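Local coordinates for endonuclease III (Geobacillus stearothermophilus, PDB 1ORN), which probably excises oxidised pyrimidine bases from DNA and cleaves the abasic strand, acting as a [4Fe-4S] glycosylase, here trapped as a covalent DNA intermediate, at residues Y12-M17 / P203-L207; R110-L115 / A126-V130; I139-V145 / H181-I185. All coordinates share one frame. Residue numbers count along the deposited sequence, not the author numbering.

Overall arrangement
From the N terminus, helix 7-20 supplies the first half of contact 1, whose partner, the loop 203-207, comes only near the other end of the chain, so contact 1 joins the N-terminal helix to the C-terminal cluster loop. Contacts 2 and 3 both fall within this long closure and follow one another. Contact 2 shuts a short loop, joining helix 112-115 to helix 123-134 across a hairpin; contact 3 then ties 139-145, leading into helix 143-152, to helix 177-191. Contact 3 bridges its neighbours: Ala140 CB packs on Val128 CG2 (3.5 Å) of contact 2, and Met184 CG on Met17 SD (3.9 Å) of contact 1. Contacts 1 and 2 lie about 15 Å apart at their nearest atoms.

Contact 1: Y12-M17 / P203-L207; sequences YCLDEM and PLLHL
This apolar contact, partly buried, lays the N-terminal helix 7-20 against the loop between helices 177-191 and 209-215. Residues 12-17 are regular alpha-helix, with Glu16 N bonded to Tyr12 O (3.1 Å) and Met17 N to Cys13 O (3.1 Å). The loop 203-207 starts at Pro203 (phi/psi -67/-9°), passes Leu204 (-111/3°) and makes a turn through Leu205 (-53/-37°) and His206 (-62/-9°), closed by Leu207 N to Leu204 O at 3.0 Å. CA atoms of Cys13 and Leu204 are 6.6 Å apart, those of Glu16 and Pro203 7.3 Å. Leu204 (m, t) lies at the centre of the contact: its CD2 meets Cys13 CA at 3.6 Å, Cys13 SG at 3.8 Å and Glu16 CB at 4.0 Å, while its CD1 reaches Met17 CE at 4.2 Å. The loop joins Cys202 to Cys208, the last two of the four cysteines (with Cys192 and Cys199) of the iron-sulfur cluster loop in this glycosylase family; the Leu204 side chain comes within about 5 Å of the cluster, and Leu205 lines its pocket. Cys13 SG (chi1 m) also touches Leu207 CD1 at 3.6 Å, with Leu207 in the p, p rotamer. On one side the Glu16 methylene CG covers Pro203 CB at 3.5 Å. At the exposed margin Tyr12 (chi1 t) sets CE2 3.4 Å from His206 CE1, the ring planes nearly perpendicular, and CD2 4.1 Å from Leu207 CD2.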
# COMPACT_ATOMS: atom_id res chain seq x y z
N TYR C 12 7.89 11.50 17.45
CA TYR C 12 9.13 12.17 17.09
C TYR C 12 9.66 11.58 15.78
O TYR C 12 10.13 12.30 14.90
CB TYR C 12 10.17 11.98 18.19
CG TYR C 12 11.52 12.59 17.90
CD1 TYR C 12 11.80 13.91 18.24
CD2 TYR C 12 12.52 11.84 17.27
CE1 TYR C 12 13.05 14.47 17.96
CE2 TYR C 12 13.76 12.39 16.99
CZ TYR C 12 14.02 13.71 17.34
OH TYR C 12 15.25 14.25 17.06
N CYS C 13 9.58 10.26 15.68
CA CYS C 13 10.03 9.54 14.49
C CYS C 13 9.21 9.93 13.28
O CYS C 13 9.76 10.17 12.21
CB CYS C 13 9.90 8.02 14.71
SG CYS C 13 11.12 7.33 15.84
N LEU C 14 7.90 9.99 13.45
CA LEU C 14 7.00 10.36 12.36
C LEU C 14 7.22 11.80 11.93
O LEU C 14 7.13 12.12 10.74
CB LEU C 14 5.55 10.15 12.79
CG LEU C 14 5.20 8.69 13.08
CD1 LEU C 14 3.77 8.59 13.58
CD2 LEU C 14 5.41 7.85 11.83
N ASP C 15 7.51 12.68 12.89
CA ASP C 15 7.76 14.08 12.59
C ASP C 15 9.01 14.23 11.73
O ASP C 15 9.07 15.10 10.85
CB ASP C 15 7.92 14.87 13.89
N GLU C 16 10.00 13.38 11.97
CA GLU C 16 11.25 13.43 11.22
C GLU C 16 11.05 12.91 9.80
O GLU C 16 11.57 13.47 8.84
CB GLU C 16 12.32 12.61 11.93
CG GLU C 16 13.74 12.88 11.45
CD GLU C 16 14.21 14.30 11.77
OE1 GLU C 16 14.18 14.68 12.96
OE2 GLU C 16 14.62 15.02 10.83
N MET C 17 10.29 11.82 9.67
CA MET C 17 10.02 11.24 8.36
C MET C 17 9.34 12.28 7.48
O MET C 17 9.53 12.31 6.27
CB MET C 17 9.11 10.01 8.48
CG MET C 17 9.69 8.87 9.27
SD MET C 17 8.59 7.43 9.30
CE MET C 17 9.42 6.41 10.57
N PRO C 203 18.48 10.14 10.80
CA PRO C 203 18.13 11.08 11.88
C PRO C 203 17.48 10.39 13.08
O PRO C 203 17.28 11.01 14.12
CB PRO C 203 17.16 12.04 11.20
CG PRO C 203 17.56 11.98 9.75
CD PRO C 203 17.79 10.51 9.56
N LEU C 204 17.14 9.11 12.91
CA LEU C 204 16.50 8.35 13.98
C LEU C 204 17.42 7.29 14.57
O LEU C 204 17.02 6.52 15.45
CB LEU C 204 15.22 7.70 13.45
CG LEU C 204 14.14 8.66 12.96
CD1 LEU C 204 12.99 7.85 12.36
CD2 LEU C 204 13.65 9.54 14.11
N LEU C 205 18.65 7.24 14.08
CA LEU C 205 19.63 6.27 14.55
C LEU C 205 19.75 6.34 16.08
O LEU C 205 19.91 5.31 16.74
CB LEU C 205 21.00 6.55 13.93
CG LEU C 205 21.99 5.41 13.68
CD1 LEU C 205 23.40 6.00 13.62
CD2 LEU C 205 21.91 4.35 14.77
N HIS C 206 19.66 7.55 16.63
CA HIS C 206 19.79 7.76 18.08
C HIS C 206 18.75 7.08 18.96
O HIS C 206 18.88 7.08 20.19
CB HIS C 206 19.79 9.26 18.41
CG HIS C 206 18.44 9.90 18.26
ND1 HIS C 206 17.94 10.32 17.05
CD2 HIS C 206 17.49 10.19 19.18
CE1 HIS C 206 16.74 10.84 17.23
NE2 HIS C 206 16.44 10.77 18.51
N LEU C 207 17.72 6.50 18.36
CA LEU C 207 16.70 5.81 19.14
C LEU C 207 16.28 4.49 18.50
O LEU C 207 15.37 3.83 18.99
CB LEU C 207 15.46 6.71 19.34
CG LEU C 207 14.73 7.35 18.15
CD1 LEU C 207 14.27 6.30 17.15
CD2 LEU C 207 13.53 8.13 18.68

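Contact 2: R110-L115 / A126-V130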
# COMPACT_ATOMS: atom_id res chain seq x y z
N ARG C 110 -17.26 2.83 -1.76
CA ARG C 110 -16.42 3.69 -0.94
C ARG C 110 -16.20 3.16 0.47
O ARG C 110 -15.47 3.76 1.26
CB ARG C 110 -17.03 5.10 -0.89
CG ARG C 110 -17.17 5.72 -2.27
CD ARG C 110 -17.56 7.19 -2.22
NE ARG C 110 -17.55 7.77 -3.57
CZ ARG C 110 -17.74 9.06 -3.83
NH1 ARG C 110 -17.96 9.92 -2.84
NH2 ARG C 110 -17.71 9.49 -5.09
N ASP C 111 -16.82 2.03 0.79
CA ASP C 111 -16.68 1.43 2.10
C ASP C 111 -15.53 0.42 2.12
O ASP C 111 -15.45 -0.45 1.25
CB ASP C 111 -17.98 0.73 2.50
CG ASP C 111 -17.88 0.05 3.84
OD1 ASP C 111 -17.78 0.76 4.86
OD2 ASP C 111 -17.89 -1.20 3.87
N ARG C 112 -14.67 0.52 3.12
CA ARG C 112 -13.51 -0.36 3.25
C ARG C 112 -13.91 -1.84 3.39
O ARG C 112 -13.39 -2.70 2.69
CB ARG C 112 -12.68 0.11 4.45
CG ARG C 112 -11.21 -0.30 4.43
CD ARG C 112 -11.05 -1.74 4.86
NE ARG C 112 -11.65 -1.97 6.17
CZ ARG C 112 -11.21 -1.44 7.30
NH1 ARG C 112 -10.16 -0.63 7.31
NH2 ARG C 112 -11.84 -1.71 8.44
N ASP C 113 -14.86 -2.13 4.28
CA ASP C 113 -15.30 -3.50 4.47
C ASP C 113 -16.00 -4.06 3.24
O ASP C 113 -15.95 -5.27 2.99
CB ASP C 113 -16.21 -3.61 5.69
CG ASP C 113 -15.43 -3.60 7.00
OD1 ASP C 113 -14.22 -3.25 6.97
OD2 ASP C 113 -16.01 -3.93 8.05
N GLU C 114 -16.65 -3.20 2.46
CA GLU C 114 -17.31 -3.68 1.25
C GLU C 114 -16.24 -4.00 0.21
O GLU C 114 -16.34 -4.98 -0.52
CB GLU C 114 -18.28 -2.64 0.69
CG GLU C 114 -19.56 -2.45 1.51
CD GLU C 114 -20.29 -3.76 1.79
OE1 GLU C 114 -20.48 -4.56 0.85
OE2 GLU C 114 -20.67 -3.99 2.95
N LEU C 115 -15.19 -3.17 0.15
CA LEU C 115 -14.12 -3.42 -0.82
C LEU C 115 -13.46 -4.77 -0.54
O LEU C 115 -13.08 -5.47 -1.47
CB LEU C 115 -13.07 -2.31 -0.75
CG LEU C 115 -13.45 -0.96 -1.37
CD1 LEU C 115 -12.45 0.10 -0.94
CD2 LEU C 115 -13.51 -1.09 -2.88
N ALA C 126 -7.81 -2.41 0.37
CA ALA C 126 -8.99 -1.61 0.66
C ALA C 126 -8.63 -0.27 1.31
O ALA C 126 -9.21 0.76 0.97
CB ALA C 126 -9.96 -2.39 1.55
N ASN C 127 -7.68 -0.28 2.24
CA ASN C 127 -7.26 0.96 2.89
C ASN C 127 -6.63 1.95 1.92
O ASN C 127 -6.87 3.15 2.02
CB ASN C 127 -6.29 0.67 4.04
CG ASN C 127 -7.02 0.21 5.31
OD1 ASN C 127 -8.24 0.29 5.39
ND2 ASN C 127 -6.26 -0.26 6.29
N VAL C 128 -5.81 1.46 1.00
CA VAL C 128 -5.19 2.37 0.03
C VAL C 128 -6.28 3.02 -0.81
O VAL C 128 -6.27 4.24 -1.01
CB VAL C 128 -4.22 1.63 -0.92
CG1 VAL C 128 -3.82 2.56 -2.07
CG2 VAL C 128 -3.00 1.19 -0.15
N VAL C 129 -7.22 2.22 -1.29
CA VAL C 129 -8.29 2.74 -2.13
C VAL C 129 -9.17 3.78 -1.43
O VAL C 129 -9.38 4.86 -1.97
CB VAL C 129 -9.16 1.58 -2.68
CG1 VAL C 129 -10.36 2.15 -3.46
CG2 VAL C 129 -8.32 0.71 -3.59
N VAL C 130 -9.67 3.48 -0.23
CA VAL C 130 -10.53 4.46 0.43
C VAL C 130 -9.79 5.74 0.79
O VAL C 130 -10.36 6.83 0.76
CB VAL C 130 -11.20 3.88 1.71
CG1 VAL C 130 -12.01 2.65 1.35
CG2 VAL C 130 -10.16 3.56 2.77
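Leu115 is the apolar centre. Its CD1 lies 3.5 Å from Val130 CG1 and 3.9 Å from Val129 CG1, while its CB rests 3.9 Å from Ala126 CB, so one leucine spans a turn of helix 123-134. Val130 CG1 also reaches back to the start of the other segment, 3.6 Å from Arg110 O and 3.8 Å from Arg112 N. The small Ala126 lets the backbones draw close, with CA atoms of Arg112 and Ala126 5.4 Å apart. The two helices and the turn between them form the helix-hairpin-helix motif, a DNA-binding element; Met116, Leu118 and Val121 of the hairpin bind a sodium ion. Further out, Arg112 CD packs on Ala126 CB (3.5 Å) and its NH1 donates to Asn127 OD1 (2.9 Å), whose ND2 binds Glu165. The same guanidinium makes a salt bridge to Asp113, NE to OD1 at 3.0 Å. Asp111 N-caps the short helix, OD2 accepting from Glu114 N at 2.7 Å.

Contact 3: I139-V145 / H181-I185. With nucleotides of chain B.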
# COMPACT_ATOMS: atom_id res chain seq x y z
N ILE C 139 -4.84 3.68 7.41
CA ILE C 139 -3.42 3.39 7.36
C ILE C 139 -3.25 2.00 6.75
O ILE C 139 -3.59 0.99 7.38
CB ILE C 139 -2.79 3.40 8.76
CG1 ILE C 139 -3.00 4.77 9.40
CG2 ILE C 139 -1.31 3.06 8.67
CD1 ILE C 139 -2.47 4.87 10.82
N ALA C 140 -2.75 1.95 5.53
CA ALA C 140 -2.53 0.69 4.84
C ALA C 140 -1.16 0.17 5.26
O ALA C 140 -0.15 0.85 5.08
CB ALA C 140 -2.57 0.91 3.34
N VAL C 141 -1.13 -1.03 5.83
CA VAL C 141 0.14 -1.60 6.26
C VAL C 141 0.65 -2.65 5.27
O VAL C 141 0.09 -3.74 5.14
CB VAL C 141 0.01 -2.24 7.67
CG1 VAL C 141 1.36 -2.83 8.10
CG2 VAL C 141 -0.45 -1.18 8.67
N ASP C 142 1.72 -2.28 4.57
CA ASP C 142 2.38 -3.10 3.56
C ASP C 142 3.75 -3.52 4.10
O ASP C 142 4.05 -3.34 5.27
CB ASP C 142 2.61 -2.28 2.30
CG ASP C 142 3.75 -1.28 2.47
OD1 ASP C 142 3.78 -0.60 3.52
OD2 ASP C 142 4.61 -1.19 1.57
N THR C 143 4.59 -4.05 3.21
CA THR C 143 5.92 -4.47 3.62
C THR C 143 6.76 -3.34 4.23
O THR C 143 7.42 -3.54 5.25
CB THR C 143 6.69 -5.12 2.44
OG1 THR C 143 7.99 -5.50 2.88
CG2 THR C 143 6.82 -4.14 1.27
N HIS C 144 6.72 -2.16 3.62
CA HIS C 144 7.52 -1.03 4.11
C HIS C 144 7.04 -0.52 5.47
O HIS C 144 7.85 -0.33 6.39
CB HIS C 144 7.51 0.13 3.10
CG HIS C 144 8.14 -0.21 1.78
ND1 HIS C 144 9.48 -0.52 1.66
CD2 HIS C 144 7.62 -0.29 0.54
CE1 HIS C 144 9.75 -0.79 0.39
NE2 HIS C 144 8.64 -0.66 -0.31
N VAL C 145 5.74 -0.29 5.60
CA VAL C 145 5.21 0.21 6.86
C VAL C 145 5.50 -0.77 7.98
O VAL C 145 5.94 -0.38 9.06
CB VAL C 145 3.69 0.45 6.77
CG1 VAL C 145 3.14 0.83 8.14
CG2 VAL C 145 3.41 1.56 5.76
N HIS C 181 1.02 7.60 6.48
CA HIS C 181 1.15 6.32 5.80
C HIS C 181 2.12 6.47 4.62
O HIS C 181 3.07 5.70 4.46
CB HIS C 181 -0.23 5.85 5.32
CG HIS C 181 -0.20 4.87 4.19
ND1 HIS C 181 0.21 3.56 4.35
CD2 HIS C 181 -0.51 5.01 2.88
CE1 HIS C 181 0.15 2.94 3.19
NE2 HIS C 181 -0.28 3.79 2.28
N HIS C 182 1.87 7.48 3.79
CA HIS C 182 2.72 7.72 2.63
C HIS C 182 4.15 8.07 3.03
O HIS C 182 5.11 7.62 2.40
CB HIS C 182 2.11 8.82 1.76
CG HIS C 182 0.88 8.38 1.03
ND1 HIS C 182 -0.32 9.06 1.12
CD2 HIS C 182 0.66 7.32 0.22
CE1 HIS C 182 -1.23 8.43 0.39
NE2 HIS C 182 -0.66 7.37 -0.17
N ARG C 183 4.30 8.86 4.10
CA ARG C 183 5.63 9.23 4.57
C ARG C 183 6.40 8.00 5.05
O ARG C 183 7.60 7.88 4.82
CB ARG C 183 5.53 10.26 5.69
CG ARG C 183 5.03 11.63 5.23
CD ARG C 183 4.73 12.53 6.42
NE ARG C 183 4.24 13.85 6.01
CZ ARG C 183 3.62 14.69 6.83
NH1 ARG C 183 3.41 14.36 8.10
NH2 ARG C 183 3.19 15.87 6.38
N MET C 184 5.69 7.08 5.70
CA MET C 184 6.33 5.86 6.18
C MET C 184 6.76 4.97 5.02
O MET C 184 7.82 4.35 5.06
CB MET C 184 5.39 5.08 7.12
CG MET C 184 5.24 5.72 8.50
SD MET C 184 4.33 4.65 9.66
CE MET C 184 5.56 3.38 9.93
N ILE C 185 5.93 4.90 3.99
CA ILE C 185 6.25 4.09 2.82
C ILE C 185 7.49 4.63 2.12
O ILE C 185 8.36 3.87 1.71
CB ILE C 185 5.08 4.05 1.82
CG1 ILE C 185 3.95 3.18 2.39
CG2 ILE C 185 5.55 3.49 0.48
CD1 ILE C 185 2.77 3.02 1.47
P DG B 8 3.36 -5.35 -0.54
OP1 DG B 8 3.82 -5.55 0.85
OP2 DG B 8 4.24 -5.78 -1.67
O5' DG B 8 1.96 -6.08 -0.73
C5' DG B 8 1.01 -6.15 0.33
C4' DG B 8 -0.20 -6.92 -0.14
O4' DG B 8 0.21 -8.23 -0.60
C3' DG B 8 -1.32 -7.16 0.87
O3' DG B 8 -2.53 -7.02 0.13
C2' DG B 8 -1.08 -8.59 1.33
C1' DG B 8 -0.47 -9.25 0.10
N9 DG B 8 0.50 -10.31 0.38
C8 DG B 8 1.41 -10.36 1.41
N7 DG B 8 2.19 -11.41 1.35
C5 DG B 8 1.76 -12.09 0.22
C6 DG B 8 2.24 -13.30 -0.37
O6 DG B 8 3.19 -14.01 -0.01
N1 DG B 8 1.51 -13.65 -1.50
C2 DG B 8 0.45 -12.93 -2.00
N2 DG B 8 -0.14 -13.43 -3.10
N3 DG B 8 0.01 -11.79 -1.48
C4 DG B 8 0.70 -11.44 -0.38
P DA B 6 10.72 -5.09 0.25
OP1 DA B 6 11.04 -3.79 0.88
OP2 DA B 6 9.97 -6.12 1.03
O5' DA B 6 9.95 -4.81 -1.11
C5' DA B 6 10.50 -3.90 -2.07
C4' DA B 6 9.67 -3.88 -3.33
O4' DA B 6 9.79 -5.13 -4.04
C3' DA B 6 8.17 -3.63 -3.14
O3' DA B 6 7.71 -2.78 -4.18
C2' DA B 6 7.57 -5.01 -3.33
C1' DA B 6 8.50 -5.61 -4.38
N9 DA B 6 8.56 -7.07 -4.41
C8 DA B 6 8.58 -7.94 -3.35
N7 DA B 6 8.69 -9.20 -3.69
C5 DA B 6 8.74 -9.15 -5.08
C6 DA B 6 8.85 -10.16 -6.05
N6 DA B 6 8.96 -11.47 -5.77
N1 DA B 6 8.87 -9.78 -7.35
C2 DA B 6 8.77 -8.48 -7.64
N3 DA B 6 8.66 -7.44 -6.81
C4 DA B 6 8.65 -7.85 -5.53
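Apolar packing holds the two segments together. Val145 is wedged against helix 177-191, its CG1 3.9 Å from Met184 CE and its CG2 3.8 Å from Ile185 CG1, while the His144 ring brings CD2 to 4.3 Å from Ile185 CG2. The His181 ring lies with one face over Ala140 N, and Val145 CG2 is 4.0 Å from its ND1. Capping bonds order the start of helix 143-152: Asp142 OD1 accepts from Val145 N (2.9 Å) and OD2 from His144 N (3.1 Å). This N-cap sits at the signature aspartate of the HhH-GPD fold, and OD2 also hydrogen-bonds the modified residue between DA6 and DG8 of chain B, as does His144 NE2; His144 ND1 pairs with Arg147. Phosphate contacts complete the site, with the helix N terminus gripping the DNA backbone: Thr143 N donates to OP1 of DG8 of chain B (2.9 Å) and Thr143 OG1 to OP2 of DA6 of chain B (2.8 Å).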